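Local coordinates for ATP phosphoribosyltransferase regulatory subunit (Bacillus halodurans, PDB 3OD1) that serves with the HisG subunit in the first step of histidine biosynthesis, probably allowing feedback regulation of ATP phosphoribosyltransferase by histidine, at the interface of chains A and B. Residues are numbered along the deposited sequence; one frame, centred on the assembly and turned at random. Chains: chain A/B, ATP phosphoribosyltransferase regulatory subunit.

The interface of chains A and B. Residues chain A 366-369, 371-373, 379; chain B 103, 105, 135-136, 138, 144.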
loop_
_atom_site.group_PDB
_atom_site.type_symbol
_atom_site.label_atom_id
_atom_site.label_comp_id
_atom_site.label_asym_id
_atom_site.label_seq_id
_atom_site.Cartn_x
_atom_site.Cartn_y
_atom_site.Cartn_z
ATOM N N VAL A 366 -9.809 21.522 10.431
ATOM C CA VAL A 366 -11.139 20.973 10.241
ATOM C C VAL A 366 -12.122 22.139 10.245
ATOM O O VAL A 366 -12.197 22.896 11.213
ATOM C CB VAL A 366 -11.536 19.977 11.340
ATOM C CG1 VAL A 366 -13.009 19.579 11.190
ATOM C CG2 VAL A 366 -10.629 18.752 11.307
ATOM N N LEU A 367 -12.851 22.283 9.143
ATOM C CA LEU A 367 -13.906 23.283 9.015
ATOM C C LEU A 367 -15.251 22.646 9.395
ATOM O O LEU A 367 -15.776 21.799 8.667
ATOM C CB LEU A 367 -13.933 23.802 7.575
ATOM C CG LEU A 367 -14.688 25.084 7.228
ATOM C CD1 LEU A 367 -14.395 26.176 8.235
ATOM C CD2 LEU A 367 -14.304 25.532 5.830
ATOM N N GLN A 368 -15.805 23.031 10.540
ATOM C CA GLN A 368 -16.968 22.312 11.072
ATOM C C GLN A 368 -18.193 23.194 11.332
ATOM O O GLN A 368 -18.167 24.111 12.171
ATOM C CB GLN A 368 -16.590 21.552 12.347
ATOM C CG GLN A 368 -17.752 20.820 12.977
ATOM C CD GLN A 368 -18.242 19.675 12.118
ATOM O OE1 GLN A 368 -17.458 18.822 11.702
ATOM N NE2 GLN A 368 -19.540 19.638 11.864
ATOM N N ASP A 369 -19.268 22.903 10.603
ATOM C CA ASP A 369 -20.551 23.577 10.794
ATOM C C ASP A 369 -21.112 23.196 12.156
ATOM O O ASP A 369 -21.226 22.010 12.474
ATOM C CB ASP A 369 -21.530 23.159 9.696
ATOM C CG ASP A 369 -22.811 23.994 9.693
ATOM O OD1 ASP A 369 -23.289 24.364 10.784
ATOM O OD2 ASP A 369 -23.338 24.273 8.594
ATOM N N ALA A 371 -23.971 23.091 13.178
ATOM C CA ALA A 371 -25.182 22.287 13.041
ATOM C C ALA A 371 -24.909 20.810 12.733
ATOM O O ALA A 371 -25.828 19.998 12.717
ATOM C CB ALA A 371 -26.112 22.908 11.995
ATOM N N GLY A 372 -23.648 20.460 12.494
ATOM C CA GLY A 372 -23.279 19.069 12.258
ATOM C C GLY A 372 -22.632 18.359 13.435
ATOM O O GLY A 372 -22.283 17.181 13.340
ATOM N N VAL A 373 -22.458 19.062 14.551
ATOM C CA VAL A 373 -21.902 18.436 15.750
ATOM C C VAL A 373 -22.945 18.390 16.851
ATOM O O VAL A 373 -23.500 19.419 17.214
ATOM C CB VAL A 373 -20.720 19.234 16.326
ATOM C CG1 VAL A 373 -19.795 18.302 17.130
ATOM C CG2 VAL A 373 -19.966 19.943 15.232
HETATM N N MSE A 379 -15.968 17.447 21.111
HETATM C CA MSE A 379 -15.192 17.614 19.898
HETATM C C MSE A 379 -14.018 18.571 20.057
HETATM O O MSE A 379 -12.933 18.307 19.553
HETATM C CB MSE A 379 -16.071 18.064 18.742
HETATM C CG MSE A 379 -15.426 17.792 17.404
HETATM SE SE MSE A 379 -16.036 19.028 16.070
HETATM C CE MSE A 379 -15.138 18.285 14.498
ATOM N N PRO B 103 -18.486 14.432 14.368
ATOM C CA PRO B 103 -18.203 13.782 13.083
ATOM C C PRO B 103 -16.766 13.274 12.967
ATOM O O PRO B 103 -15.839 13.844 13.551
ATOM C CB PRO B 103 -18.421 14.908 12.062
ATOM C CG PRO B 103 -18.880 16.107 12.842
ATOM C CD PRO B 103 -18.430 15.894 14.243
ATOM N N ARG B 105 -13.619 12.292 10.290
ATOM C CA ARG B 105 -13.060 12.564 8.976
ATOM C C ARG B 105 -11.878 11.629 8.772
ATOM O O ARG B 105 -10.813 11.790 9.384
ATOM C CB ARG B 105 -12.627 14.025 8.872
ATOM C CG ARG B 105 -13.804 14.993 8.718
ATOM C CD ARG B 105 -13.375 16.427 8.826
ATOM N NE ARG B 105 -14.459 17.312 8.430
ATOM C CZ ARG B 105 -15.437 17.703 9.241
ATOM N NH1 ARG B 105 -15.468 17.286 10.503
ATOM N NH2 ARG B 105 -16.394 18.498 8.782
ATOM N N GLY B 135 -21.272 11.322 10.059
ATOM C CA GLY B 135 -21.994 11.908 11.177
ATOM C C GLY B 135 -22.288 13.392 11.050
ATOM O O GLY B 135 -22.649 14.029 12.032
ATOM N N ASP B 136 -22.134 13.947 9.856
ATOM C CA ASP B 136 -22.436 15.365 9.628
ATOM C C ASP B 136 -23.372 15.465 8.434
ATOM O O ASP B 136 -22.984 15.212 7.290
ATOM C CB ASP B 136 -21.150 16.173 9.421
ATOM C CG ASP B 136 -21.402 17.666 9.204
ATOM O OD1 ASP B 136 -22.548 18.076 8.919
ATOM O OD2 ASP B 136 -20.432 18.443 9.322
ATOM N N THR B 138 -25.031 18.144 7.273
ATOM C CA THR B 138 -25.262 19.499 6.760
ATOM C C THR B 138 -24.898 19.670 5.279
ATOM O O THR B 138 -24.124 18.893 4.717
ATOM C CB THR B 138 -24.470 20.552 7.566
ATOM O OG1 THR B 138 -23.069 20.284 7.452
ATOM C CG2 THR B 138 -24.877 20.533 9.045
ATOM N N GLU B 144 -18.242 20.376 1.448
ATOM C CA GLU B 144 -16.863 20.095 1.861
ATOM C C GLU B 144 -16.223 18.936 1.092
ATOM O O GLU B 144 -15.126 19.080 0.570
ATOM C CB GLU B 144 -16.775 19.826 3.368
ATOM C CG GLU B 144 -15.360 19.454 3.854
ATOM C CD GLU B 144 -15.329 19.012 5.317
ATOM O OE1 GLU B 144 -16.236 19.400 6.091
ATOM O OE2 GLU B 144 -14.412 18.252 5.692
HETATM O O HOH W 1 -19.487 20.936 8.566
HETATM O O HOH W 2 -17.553 21.623 6.663
#
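Strand 365-369 of chain A runs extended into the short 3-10 turn 370-372, and this C-terminal-domain segment lies against the synthetase-like core of chain B, in strand 104-113, helix 139-155 and nearby loops. The patch is part of a two-fold interface between two copies, each contact having its twin with the chains exchanged; the structure alone does not show whether this pairing is the biological one. A:Gln368 carries it: CG is anti to the backbone N and the chain bends at chi2 (67°), so the amide meets B:Arg105 on one side and B:Asp136 on the other. A:Gln368 OE1 accepts from B:Arg105 NH1 at 2.8 Å, nearly along the C=O axis and in the guanidinium plane; NH2 adds a weak bond. Amide and guanidinium are nevertheless turned 73° apart. A:Gln368 NE2 gives to B:Asp136 OD2 at 2.9 Å, from above the carboxylate plane. It also donates to A:Asp369 O of its own chain, which fixes the amide's rotation. B:Glu144 holds the guanidinium side-on, NE and NH2 each meeting a syn lone pair almost straight, so its charge is probably balanced within chain B. A:Val366 CG1 sits over one guanidinium face, towards its rim. An alanine in place of B:Arg105 would remove the NH1 donor to A:Gln368 OE1, the weak one from NH2 and the surface under A:Val366 CG1, and would probably leave the amide less firmly oriented. B:Pro103, after a cis peptide bond, meets the amide tip to tip, CG 3.7 Å from A:Gln368 CD. B:Asp136 OD1 accepts from B:Thr138 N and OG1, while the threonine CG2 packs on the 3-10 turn. Two linked waters bridge the chains: one joins A:Asp369 N to B:Asp136 OD2, the other A:Leu367 O to B:Glu144 OE1.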